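Local coordinates for protein MATE family efflux transporter (Vibrio cholerae, PDB 6IDP) that probably exports drugs and other compounds across the bacterial inner membrane, as a multidrug transporter of the MATE family whose conformational change depends on protons, at residues A141-M146 with A195-F200; Y148-V153 with V202-V207; K256-F261 with E408-G413. All blocks are in the same frame, centred on the assembly; numbering follows the deposited sequence.

Interaction 1: A141-M146 with A195-F200. With OLC ((2R)-2,3-dihydroxypropyl (9Z)-octadec-9-enoate), chain B; OLC ((2R)-2,3-dihydroxypropyl (9Z)-octadec-9-enoate), chain O; OLC ((2R)-2,3-dihydroxypropyl (9Z)-octadec-9-enoate), chain R.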
loop_
_atom_site.group_PDB
_atom_site.type_symbol
_atom_site.label_atom_id
_atom_site.label_comp_id
_atom_site.label_asym_id
_atom_site.label_seq_id
_atom_site.Cartn_x
_atom_site.Cartn_y
_atom_site.Cartn_z
ATOM N N ALA A 141 -13.915 7.893 2.926
ATOM C CA ALA A 141 -12.461 7.957 3.000
ATOM C C ALA A 141 -12.007 8.166 4.443
ATOM O O ALA A 141 -11.018 7.578 4.882
ATOM C CB ALA A 141 -11.930 9.065 2.104
ATOM N N TRP A 142 -12.736 9.004 5.176
ATOM C CA TRP A 142 -12.406 9.273 6.570
ATOM C C TRP A 142 -12.620 8.029 7.421
ATOM O O TRP A 142 -11.777 7.674 8.243
ATOM C CB TRP A 142 -13.240 10.435 7.117
ATOM C CG TRP A 142 -12.862 10.825 8.520
ATOM C CD1 TRP A 142 -11.944 11.765 8.890
ATOM C CD2 TRP A 142 -13.385 10.277 9.737
ATOM N NE1 TRP A 142 -11.865 11.839 10.259
ATOM C CE2 TRP A 142 -12.738 10.934 10.803
ATOM C CE3 TRP A 142 -14.336 9.293 10.029
ATOM C CZ2 TRP A 142 -13.015 10.642 12.141
ATOM C CZ3 TRP A 142 -14.608 9.004 11.356
ATOM C CH2 TRP A 142 -13.950 9.675 12.394
ATOM N N THR A 143 -13.758 7.375 7.217
ATOM C CA THR A 143 -14.094 6.162 7.951
ATOM C C THR A 143 -13.075 5.055 7.665
ATOM O O THR A 143 -12.677 4.322 8.568
ATOM C CB THR A 143 -15.515 5.675 7.596
ATOM O OG1 THR A 143 -16.442 6.751 7.768
ATOM C CG2 THR A 143 -15.931 4.517 8.484
ATOM N N GLY A 144 -12.650 4.950 6.407
ATOM C CA GLY A 144 -11.651 3.973 6.013
ATOM C C GLY A 144 -10.287 4.250 6.616
ATOM O O GLY A 144 -9.583 3.329 7.032
ATOM N N ALA A 145 -9.916 5.526 6.660
ATOM C CA ALA A 145 -8.649 5.940 7.249
ATOM C C ALA A 145 -8.599 5.598 8.736
ATOM O O ALA A 145 -7.587 5.104 9.228
ATOM C CB ALA A 145 -8.430 7.429 7.039
ATOM N N MET A 146 -9.701 5.859 9.438
ATOM C CA MET A 146 -9.793 5.588 10.869
ATOM C C MET A 146 -9.702 4.100 11.182
ATOM O O MET A 146 -9.033 3.704 12.137
ATOM C CB MET A 146 -11.095 6.151 11.441
ATOM C CG MET A 146 -11.189 7.659 11.400
ATOM S SD MET A 146 -9.784 8.464 12.188
ATOM C CE MET A 146 -9.856 7.763 13.838
ATOM N N ALA A 195 -22.319 2.253 0.933
ATOM C CA ALA A 195 -22.030 0.860 1.256
ATOM C C ALA A 195 -20.665 0.734 1.932
ATOM O O ALA A 195 -20.478 -0.086 2.830
ATOM C CB ALA A 195 -22.089 -0.000 0.002
ATOM N N THR A 196 -19.717 1.557 1.496
ATOM C CA THR A 196 -18.379 1.564 2.072
ATOM C C THR A 196 -18.379 2.138 3.492
ATOM O O THR A 196 -17.703 1.611 4.380
ATOM C CB THR A 196 -17.400 2.367 1.193
ATOM O OG1 THR A 196 -17.349 1.791 -0.119
ATOM C CG2 THR A 196 -16.000 2.360 1.796
ATOM N N ILE A 197 -19.135 3.211 3.707
ATOM C CA ILE A 197 -19.229 3.824 5.031
ATOM C C ILE A 197 -19.769 2.824 6.052
ATOM O O ILE A 197 -19.231 2.697 7.150
ATOM C CB ILE A 197 -20.130 5.080 5.028
ATOM C CG1 ILE A 197 -19.544 6.163 4.123
ATOM C CG2 ILE A 197 -20.304 5.621 6.443
ATOM C CD1 ILE A 197 -20.458 7.361 3.914
ATOM N N ILE A 198 -20.824 2.106 5.682
ATOM C CA ILE A 198 -21.437 1.147 6.591
ATOM C C ILE A 198 -20.498 -0.021 6.876
ATOM O O ILE A 198 -20.312 -0.406 8.030
ATOM C CB ILE A 198 -22.768 0.618 6.031
ATOM C CG1 ILE A 198 -23.728 1.783 5.786
ATOM C CG2 ILE A 198 -23.390 -0.390 6.987
ATOM C CD1 ILE A 198 -25.075 1.366 5.254
ATOM N N ALA A 199 -19.898 -0.568 5.821
ATOM C CA ALA A 199 -18.948 -1.670 5.949
ATOM C C ALA A 199 -17.777 -1.311 6.865
ATOM O O ALA A 199 -17.506 -2.012 7.839
ATOM C CB ALA A 199 -18.435 -2.082 4.578
ATOM N N PHE A 200 -17.086 -0.220 6.545
ATOM C CA PHE A 200 -15.971 0.247 7.360
ATOM C C PHE A 200 -16.442 0.687 8.742
ATOM O O PHE A 200 -15.690 0.615 9.715
ATOM C CB PHE A 200 -15.243 1.400 6.670
ATOM C CG PHE A 200 -14.360 0.968 5.535
ATOM C CD1 PHE A 200 -13.969 -0.354 5.399
ATOM C CD2 PHE A 200 -13.914 1.891 4.605
ATOM C CE1 PHE A 200 -13.152 -0.745 4.350
ATOM C CE2 PHE A 200 -13.092 1.508 3.561
ATOM C CZ PHE A 200 -12.711 0.190 3.435
HETATM C C18 OLC B . -9.951 -1.467 5.653
HETATM C C10 OLC B . -4.289 -0.086 1.700
HETATM C C9 OLC B . -3.116 -0.744 1.801
HETATM C C17 OLC B . -8.899 -0.390 5.509
HETATM C C11 OLC B . -4.525 1.184 2.486
HETATM C C8 OLC B . -2.020 -0.219 2.702
HETATM C C16 OLC B . -9.526 0.858 4.925
HETATM C C12 OLC B . -5.970 1.614 2.347
HETATM C C15 OLC B . -8.510 1.609 4.088
HETATM C C13 OLC B . -6.879 0.437 2.634
HETATM C C14 OLC B . -8.312 0.908 2.761
HETATM C C18 OLC O . -13.804 -1.674 0.801
HETATM C C17 OLC O . -12.828 -1.131 -0.221
HETATM C C16 OLC O . -12.638 0.357 -0.029
HETATM C C15 OLC O . -11.249 0.743 -0.489
HETATM C C14 OLC O . -10.846 2.055 0.148
HETATM C C18 OLC R . -15.658 13.299 9.306
HETATM C C10 OLC R . -17.399 19.268 4.547
HETATM C C9 OLC R . -18.012 20.472 4.528
HETATM C C17 OLC R . -16.060 13.106 7.860
HETATM C C11 OLC R . -17.857 18.146 3.638
HETATM C C8 OLC R . -19.174 20.741 3.594
HETATM C C16 OLC R . -15.542 14.264 7.033
HETATM C C12 OLC R . -16.680 17.254 3.299
HETATM C C7 OLC R . -19.620 22.180 3.744
HETATM C C15 OLC R . -16.263 14.321 5.702
HETATM C C13 OLC R . -16.903 15.867 3.865
HETATM C C6 OLC R . -20.347 22.615 2.490
HETATM C C14 OLC R . -15.965 15.646 5.032
HETATM C C5 OLC R . -19.940 24.027 2.129
#
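F200 meets the backbone of G144 where helices 124-156 and 189-213 run side by side. Over 141-146 and 195-200 their axes come within 8.9 Å and cross at 24°, a nearly parallel pair. The CA atoms of G144 and F200 are 5.9 Å apart.

The first kind of contact is ring against backbone. F200 CD2 lies 3.4 Å from G144 CA, and CE2 of the same ring is also near it. The ring meets that backbone obliquely. With CG opposite its own carbonyl carbon (chi1 -76°), the F200 side chain leans back over the N-terminal side of its helix and reaches G144.

The second is made by the T143 methyl. T143 points at the partner helix, and its CG2 sits 3.7 Å from F200 CB and 4.0 Å from the backbone O of I197. At chi1 -53° CG2 is the branch nearer the partner; OG1 hydrogen-bonds to A139 O within its own helix, and I197 CG2 borders it at 4.2 Å.

The third is lipid. Monoolein chain B has C16 over one face of the F200 ring, and C18 of chain O comes to 3.4 Å from F200 CZ. On another flank of helix 124-156, the W142 ring lies between M146 CG on one face and C18 of chain R on the opposite one, while its NE1 hydrogen-bonds to G99 O on helix 84-111.

The junction between the segments is therefore largely apolar. Its cohesion comes from van der Waals fit, with monoolein chains completing the surroundings of the F200 ring and the threonine hydroxyl satisfied within its own helix.

Interaction 2: Y148-V153 with V202-V207; sequences YFYYSV and VGIAIV. With OLC ((2R)-2,3-dihydroxypropyl (9Z)-octadec-9-enoate), chain B; OLC ((2R)-2,3-dihydroxypropyl (9Z)-octadec-9-enoate), chain K.
Y150 of helix 124-156 and V207 of helix 189-213 point their side chains at each other, and their CA atoms, 7.1 Å apart, are the nearest pair between the segments. The contact begins at the root of the tyrosine: V207 CG1 approaches Y150 CB to 3.7 Å and CG to 3.9 Å. This methyl meets the ring obliquely. The torsions explain the meeting. V207 places CG1 between its backbone N and carbonyl carbon (chi1 69°), and this branch comes closer to the tyrosine than CG2.

Farther out along the same ring, Y150 CE2 lies 4.3 Å from I204 CG2, again at an oblique angle. I204 and V207 are three residues apart on one helix, so Y150 lies along two side chains about one turn apart, V207 at its base and I204 at its outer half.

Y151 starts off to the side, but its ring swings nearer helix 189-213 and meets lipid, with CE2 3.6 Å from C18 of monoolein chain B. Y148 lies along the same acyl chain, its OH 3.7 Å from C8. Within helix 124-156, Y148 O accepts from both S152 N and S152 OG, which arrive from opposite faces of the carbonyl plane; the OG bond is 3.0 Å long. Helix 161-184 adds L166, which touches both Y151 and V207.

All the side-chain contacts between the segments are carbon to carbon, which leaves van der Waals fit and burial of apolar surface to hold this level of the helix pair.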
loop_
_atom_site.group_PDB
_atom_site.type_symbol
_atom_site.label_atom_id
_atom_site.label_comp_id
_atom_site.label_asym_id
_atom_site.label_seq_id
_atom_site.Cartn_x
_atom_site.Cartn_y
_atom_site.Cartn_z
ATOM N N TYR A 148 -8.215 1.979 9.325
ATOM C CA TYR A 148 -6.829 1.656 9.019
ATOM C C TYR A 148 -5.895 2.024 10.173
ATOM O O TYR A 148 -4.934 1.306 10.455
ATOM C CB TYR A 148 -6.381 2.360 7.733
ATOM C CG TYR A 148 -4.982 1.977 7.297
ATOM C CD1 TYR A 148 -4.751 0.800 6.598
ATOM C CD2 TYR A 148 -3.891 2.788 7.591
ATOM C CE1 TYR A 148 -3.477 0.439 6.201
ATOM C CE2 TYR A 148 -2.610 2.435 7.197
ATOM C CZ TYR A 148 -2.411 1.259 6.502
ATOM O OH TYR A 148 -1.144 0.900 6.104
ATOM N N PHE A 149 -6.177 3.142 10.836
ATOM C CA PHE A 149 -5.366 3.576 11.969
ATOM C C PHE A 149 -5.512 2.612 13.145
ATOM O O PHE A 149 -4.542 2.334 13.850
ATOM C CB PHE A 149 -5.742 5.000 12.393
ATOM C CG PHE A 149 -5.501 6.036 11.328
ATOM C CD1 PHE A 149 -4.433 5.917 10.450
ATOM C CD2 PHE A 149 -6.350 7.128 11.201
ATOM C CE1 PHE A 149 -4.215 6.872 9.466
ATOM C CE2 PHE A 149 -6.140 8.081 10.216
ATOM C CZ PHE A 149 -5.072 7.956 9.353
ATOM N N TYR A 150 -6.726 2.109 13.357
ATOM C CA TYR A 150 -6.948 1.070 14.359
ATOM C C TYR A 150 -6.168 -0.190 14.000
ATOM O O TYR A 150 -5.587 -0.839 14.871
ATOM C CB TYR A 150 -8.434 0.736 14.497
ATOM C CG TYR A 150 -9.210 1.670 15.399
ATOM C CD1 TYR A 150 -8.966 1.710 16.765
ATOM C CD2 TYR A 150 -10.205 2.494 14.887
ATOM C CE1 TYR A 150 -9.681 2.558 17.596
ATOM C CE2 TYR A 150 -10.925 3.341 15.706
ATOM C CZ TYR A 150 -10.659 3.370 17.058
ATOM O OH TYR A 150 -11.376 4.214 17.873
ATOM N N TYR A 151 -6.169 -0.533 12.713
ATOM C CA TYR A 151 -5.418 -1.683 12.217
ATOM C C TYR A 151 -3.929 -1.517 12.491
ATOM O O TYR A 151 -3.235 -2.482 12.808
ATOM C CB TYR A 151 -5.641 -1.882 10.711
ATOM C CG TYR A 151 -6.999 -2.425 10.330
ATOM C CD1 TYR A 151 -7.870 -2.926 11.290
ATOM C CD2 TYR A 151 -7.405 -2.447 9.001
ATOM C CE1 TYR A 151 -9.113 -3.427 10.933
ATOM C CE2 TYR A 151 -8.644 -2.943 8.638
ATOM C CZ TYR A 151 -9.491 -3.432 9.604
ATOM O OH TYR A 151 -10.721 -3.923 9.237
ATOM N N SER A 152 -3.446 -0.286 12.359
ATOM C CA SER A 152 -2.035 0.017 12.563
ATOM C C SER A 152 -1.642 -0.107 14.031
ATOM O O SER A 152 -0.527 -0.518 14.341
ATOM C CB SER A 152 -1.709 1.421 12.049
ATOM O OG SER A 152 -1.963 1.513 10.658
ATOM N N VAL A 153 -2.556 0.249 14.929
ATOM C CA VAL A 153 -2.317 0.083 16.356
ATOM C C VAL A 153 -2.283 -1.405 16.729
ATOM O O VAL A 153 -1.430 -1.830 17.508
ATOM C CB VAL A 153 -3.383 0.823 17.196
ATOM C CG1 VAL A 153 -3.247 0.478 18.672
ATOM C CG2 VAL A 153 -3.267 2.328 16.985
ATOM N N VAL A 202 -18.928 -0.724 10.455
ATOM C CA VAL A 202 -19.091 -1.957 11.213
ATOM C C VAL A 202 -17.732 -2.459 11.694
ATOM O O VAL A 202 -17.603 -2.950 12.816
ATOM C CB VAL A 202 -19.792 -3.043 10.373
ATOM C CG1 VAL A 202 -19.716 -4.399 11.060
ATOM C CG2 VAL A 202 -21.239 -2.657 10.123
ATOM N N GLY A 203 -16.718 -2.315 10.844
ATOM C CA GLY A 203 -15.364 -2.680 11.213
ATOM C C GLY A 203 -14.859 -1.867 12.391
ATOM O O GLY A 203 -14.215 -2.400 13.293
ATOM N N ILE A 204 -15.157 -0.571 12.382
ATOM C CA ILE A 204 -14.745 0.316 13.462
ATOM C C ILE A 204 -15.453 -0.051 14.762
ATOM O O ILE A 204 -14.834 -0.103 15.826
ATOM C CB ILE A 204 -15.025 1.793 13.118
ATOM C CG1 ILE A 204 -14.046 2.279 12.049
ATOM C CG2 ILE A 204 -14.911 2.671 14.358
ATOM C CD1 ILE A 204 -14.235 3.726 11.663
ATOM N N ALA A 205 -16.751 -0.321 14.660
ATOM C CA ALA A 205 -17.553 -0.693 15.819
ATOM C C ALA A 205 -17.036 -1.971 16.482
ATOM O O ALA A 205 -17.238 -2.178 17.676
ATOM C CB ALA A 205 -19.012 -0.857 15.419
ATOM N N ILE A 206 -16.373 -2.821 15.704
ATOM C CA ILE A 206 -15.866 -4.088 16.221
ATOM C C ILE A 206 -14.450 -3.969 16.789
ATOM O O ILE A 206 -14.160 -4.507 17.858
ATOM C CB ILE A 206 -15.879 -5.181 15.128
ATOM C CG1 ILE A 206 -17.318 -5.512 14.726
ATOM C CG2 ILE A 206 -15.177 -6.441 15.616
ATOM C CD1 ILE A 206 -17.426 -6.536 13.618
ATOM N N VAL A 207 -13.574 -3.256 16.085
ATOM C CA VAL A 207 -12.159 -3.238 16.448
ATOM C C VAL A 207 -11.846 -2.281 17.604
ATOM O O VAL A 207 -10.947 -2.544 18.403
ATOM C CB VAL A 207 -11.271 -2.875 15.227
ATOM C CG1 VAL A 207 -11.464 -1.423 14.804
ATOM C CG2 VAL A 207 -9.804 -3.165 15.524
HETATM C C18 OLC B . -9.951 -1.467 5.653
HETATM C C10 OLC B . -4.289 -0.086 1.700
HETATM C C9 OLC B . -3.116 -0.744 1.801
HETATM C C17 OLC B . -8.899 -0.390 5.509
HETATM C C11 OLC B . -4.525 1.184 2.486
HETATM C C8 OLC B . -2.020 -0.219 2.702
HETATM C C16 OLC B . -9.526 0.858 4.925
HETATM C C12 OLC B . -5.970 1.614 2.347
HETATM C C15 OLC B . -8.510 1.609 4.088
HETATM C C13 OLC B . -6.879 0.437 2.634
HETATM C C14 OLC B . -8.312 0.908 2.761
HETATM C C18 OLC K . -22.095 -4.536 14.409
HETATM C C17 OLC K . -21.594 -3.654 15.533
HETATM C C16 OLC K . -21.232 -4.504 16.733
HETATM C C12 OLC K . -19.150 -4.437 21.226
HETATM C C15 OLC K . -20.689 -3.623 17.836
HETATM C C13 OLC K . -19.725 -3.588 20.112
HETATM C C14 OLC K . -20.201 -4.480 18.986
#

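Interaction 3: K256-F261 with E408-G413; sequences KLLASF and EGLFIG. With OLC ((2R)-2,3-dihydroxypropyl (9Z)-octadec-9-enoate), chain L.
L410 is the bump of this contact. Pointing from helix 379-435 toward the end of helix 226-259, it presents one methyl, CD1, to a shallow hollow made by L257, L258 and F261. The three distances to CD1 are nearly equal: 4.3 Å from L257 CD1, 4.4 Å from F261 CE2 and 4.5 Å from L258 CD2. A single methyl facing three side chains at such similar range is seated among them, though loosely, and the backbones stay well apart, with 8.9 Å between the CA atoms of L258 and L410.

The chi1 of L410, -172° with CG anti to the backbone N, helps carry CD1 outward from the helix. The hollow has unlike walls. L257 points toward the partner, L258 sets off to one side but brings its end closer, and the F261 ring supplies the third wall, meeting the methyl obliquely.

Local bonds shape the chain that carries F261. S260 OG donates to L257 O over 2.6 Å, tilted 31° from the carbonyl plane, and F261 N bonds to L258 O. S260 OG also lies over one face of the F261 ring, toward its rim.

Helix 263-279 closes in through W269, which touches L258, L410 and F411. Within helix 379-435, W399 meets L257, and A402 meets F261 and L410. On another side of helix 379-435, I412 CG2 packs 3.7 Å from C16 of monoolein chain L, and F411 sets its ring edge-to-face with H352 of helix 343-355, so segment 408-413 lies between other helices and lipid.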
loop_
_atom_site.group_PDB
_atom_site.type_symbol
_atom_site.label_atom_id
_atom_site.label_comp_id
_atom_site.label_asym_id
_atom_site.label_seq_id
_atom_site.Cartn_x
_atom_site.Cartn_y
_atom_site.Cartn_z
ATOM N N LYS A 256 3.309 8.885 -20.848
ATOM C CA LYS A 256 3.774 9.579 -22.044
ATOM C C LYS A 256 4.609 8.652 -22.923
ATOM O O LYS A 256 4.509 8.691 -24.149
ATOM C CB LYS A 256 4.583 10.821 -21.665
ATOM C CG LYS A 256 3.783 11.873 -20.915
ATOM C CD LYS A 256 4.471 13.229 -20.959
ATOM C CE LYS A 256 3.587 14.315 -20.363
ATOM N NZ LYS A 256 4.099 15.684 -20.665
ATOM N N LEU A 257 5.427 7.821 -22.286
ATOM C CA LEU A 257 6.240 6.841 -22.995
ATOM C C LEU A 257 5.385 5.810 -23.720
ATOM O O LEU A 257 5.602 5.524 -24.898
ATOM C CB LEU A 257 7.184 6.123 -22.028
ATOM C CG LEU A 257 8.548 6.755 -21.760
ATOM C CD1 LEU A 257 9.397 5.820 -20.913
ATOM C CD2 LEU A 257 9.240 7.076 -23.073
ATOM N N LEU A 258 4.416 5.252 -23.004
ATOM C CA LEU A 258 3.601 4.158 -23.521
ATOM C C LEU A 258 2.624 4.587 -24.604
ATOM O O LEU A 258 2.391 3.850 -25.563
ATOM C CB LEU A 258 2.828 3.504 -22.383
ATOM C CG LEU A 258 3.642 2.562 -21.508
ATOM C CD1 LEU A 258 2.947 2.389 -20.184
ATOM C CD2 LEU A 258 3.807 1.228 -22.213
ATOM N N ALA A 259 2.047 5.773 -24.439
ATOM C CA ALA A 259 1.039 6.274 -25.364
ATOM C C ALA A 259 1.582 6.378 -26.784
ATOM O O ALA A 259 0.830 6.277 -27.751
ATOM C CB ALA A 259 0.516 7.626 -24.895
ATOM N N SER A 260 2.892 6.570 -26.905
ATOM C CA SER A 260 3.518 6.742 -28.211
ATOM C C SER A 260 3.631 5.425 -28.970
ATOM O O SER A 260 4.011 5.407 -30.139
ATOM C CB SER A 260 4.902 7.383 -28.062
ATOM O OG SER A 260 5.769 6.564 -27.296
ATOM N N PHE A 261 3.297 4.321 -28.308
ATOM C CA PHE A 261 3.364 3.013 -28.949
ATOM C C PHE A 261 1.980 2.463 -29.285
ATOM O O PHE A 261 1.847 1.311 -29.699
ATOM C CB PHE A 261 4.131 2.023 -28.063
ATOM C CG PHE A 261 5.583 2.367 -27.899
ATOM C CD1 PHE A 261 6.417 2.429 -29.002
ATOM C CD2 PHE A 261 6.116 2.629 -26.645
ATOM C CE1 PHE A 261 7.753 2.750 -28.864
ATOM C CE2 PHE A 261 7.455 2.948 -26.499
ATOM C CZ PHE A 261 8.274 3.008 -27.611
ATOM N N GLU A 408 9.229 -3.574 -26.699
ATOM C CA GLU A 408 9.963 -4.734 -26.211
ATOM C C GLU A 408 11.189 -4.301 -25.412
ATOM O O GLU A 408 11.551 -4.940 -24.426
ATOM C CB GLU A 408 10.377 -5.648 -27.371
ATOM C CG GLU A 408 11.083 -4.955 -28.520
ATOM C CD GLU A 408 10.134 -4.513 -29.620
ATOM O OE1 GLU A 408 8.923 -4.363 -29.349
ATOM O OE2 GLU A 408 10.601 -4.322 -30.760
ATOM N N GLY A 409 11.818 -3.212 -25.839
ATOM C CA GLY A 409 12.969 -2.678 -25.137
ATOM C C GLY A 409 12.567 -2.075 -23.807
ATOM O O GLY A 409 13.325 -2.116 -22.840
ATOM N N LEU A 410 11.362 -1.517 -23.763
ATOM C CA LEU A 410 10.833 -0.937 -22.537
ATOM C C LEU A 410 10.640 -2.019 -21.472
ATOM O O LEU A 410 10.924 -1.794 -20.294
ATOM C CB LEU A 410 9.520 -0.201 -22.821
ATOM C CG LEU A 410 8.899 0.642 -21.708
ATOM C CD1 LEU A 410 8.227 1.877 -22.289
ATOM C CD2 LEU A 410 7.895 -0.175 -20.918
ATOM N N PHE A 411 10.161 -3.190 -21.886
ATOM C CA PHE A 411 10.000 -4.312 -20.965
ATOM C C PHE A 411 11.356 -4.754 -20.417
ATOM O O PHE A 411 11.481 -5.073 -19.236
ATOM C CB PHE A 411 9.297 -5.490 -21.647
ATOM C CG PHE A 411 7.862 -5.219 -22.010
ATOM C CD1 PHE A 411 7.138 -4.234 -21.357
ATOM C CD2 PHE A 411 7.235 -5.956 -23.003
ATOM C CE1 PHE A 411 5.816 -3.986 -21.691
ATOM C CE2 PHE A 411 5.916 -5.715 -23.338
ATOM C CZ PHE A 411 5.206 -4.729 -22.684
ATOM N N ILE A 412 12.365 -4.773 -21.285
ATOM C CA ILE A 412 13.728 -5.099 -20.879
ATOM C C ILE A 412 14.246 -4.073 -19.873
ATOM O O ILE A 412 14.932 -4.422 -18.906
ATOM C CB ILE A 412 14.685 -5.158 -22.091
ATOM C CG1 ILE A 412 14.238 -6.239 -23.074
ATOM C CG2 ILE A 412 16.114 -5.426 -21.640
ATOM C CD1 ILE A 412 14.277 -7.639 -22.502
ATOM N N GLY A 413 13.908 -2.808 -20.107
ATOM C CA GLY A 413 14.277 -1.738 -19.197
ATOM C C GLY A 413 13.702 -1.945 -17.808
ATOM O O GLY A 413 14.393 -1.743 -16.810
HETATM C C18 OLC L . 18.881 -5.314 -25.853
HETATM C C10 OLC L . 19.711 -0.190 -20.441
HETATM C C17 OLC L . 17.530 -4.744 -26.227
HETATM C C11 OLC L . 18.437 -0.926 -20.092
HETATM C C16 OLC L . 16.907 -4.053 -25.031
HETATM C C12 OLC L . 17.505 -0.952 -21.286
HETATM C C15 OLC L . 17.843 -2.991 -24.493
HETATM C C13 OLC L . 18.191 -1.598 -22.471
HETATM C C14 OLC L . 17.156 -2.217 -23.385
#

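In the fold
Interactions 1 and 2 are successive levels of one helix pair, 124-156 with 189-213, with centres 10 Å apart. I204 CD1 joins them, packing 3.5 Å from T143 O, and monoolein chain B touches both. Interaction 1 is the more buried and sets a ring against a glycine backbone; interaction 2 is partly buried and relies on side chains alone. Interaction 3 lies on the opposite side of the chain's centre, about 38 and 41 Å away between centres, and joins helices 226-259 and 379-435. Also partly buried, it buries the least area, 137 Å², and its closest contacts all converge on one leucine methyl. None has a hydrogen bond or salt bridge between its segments.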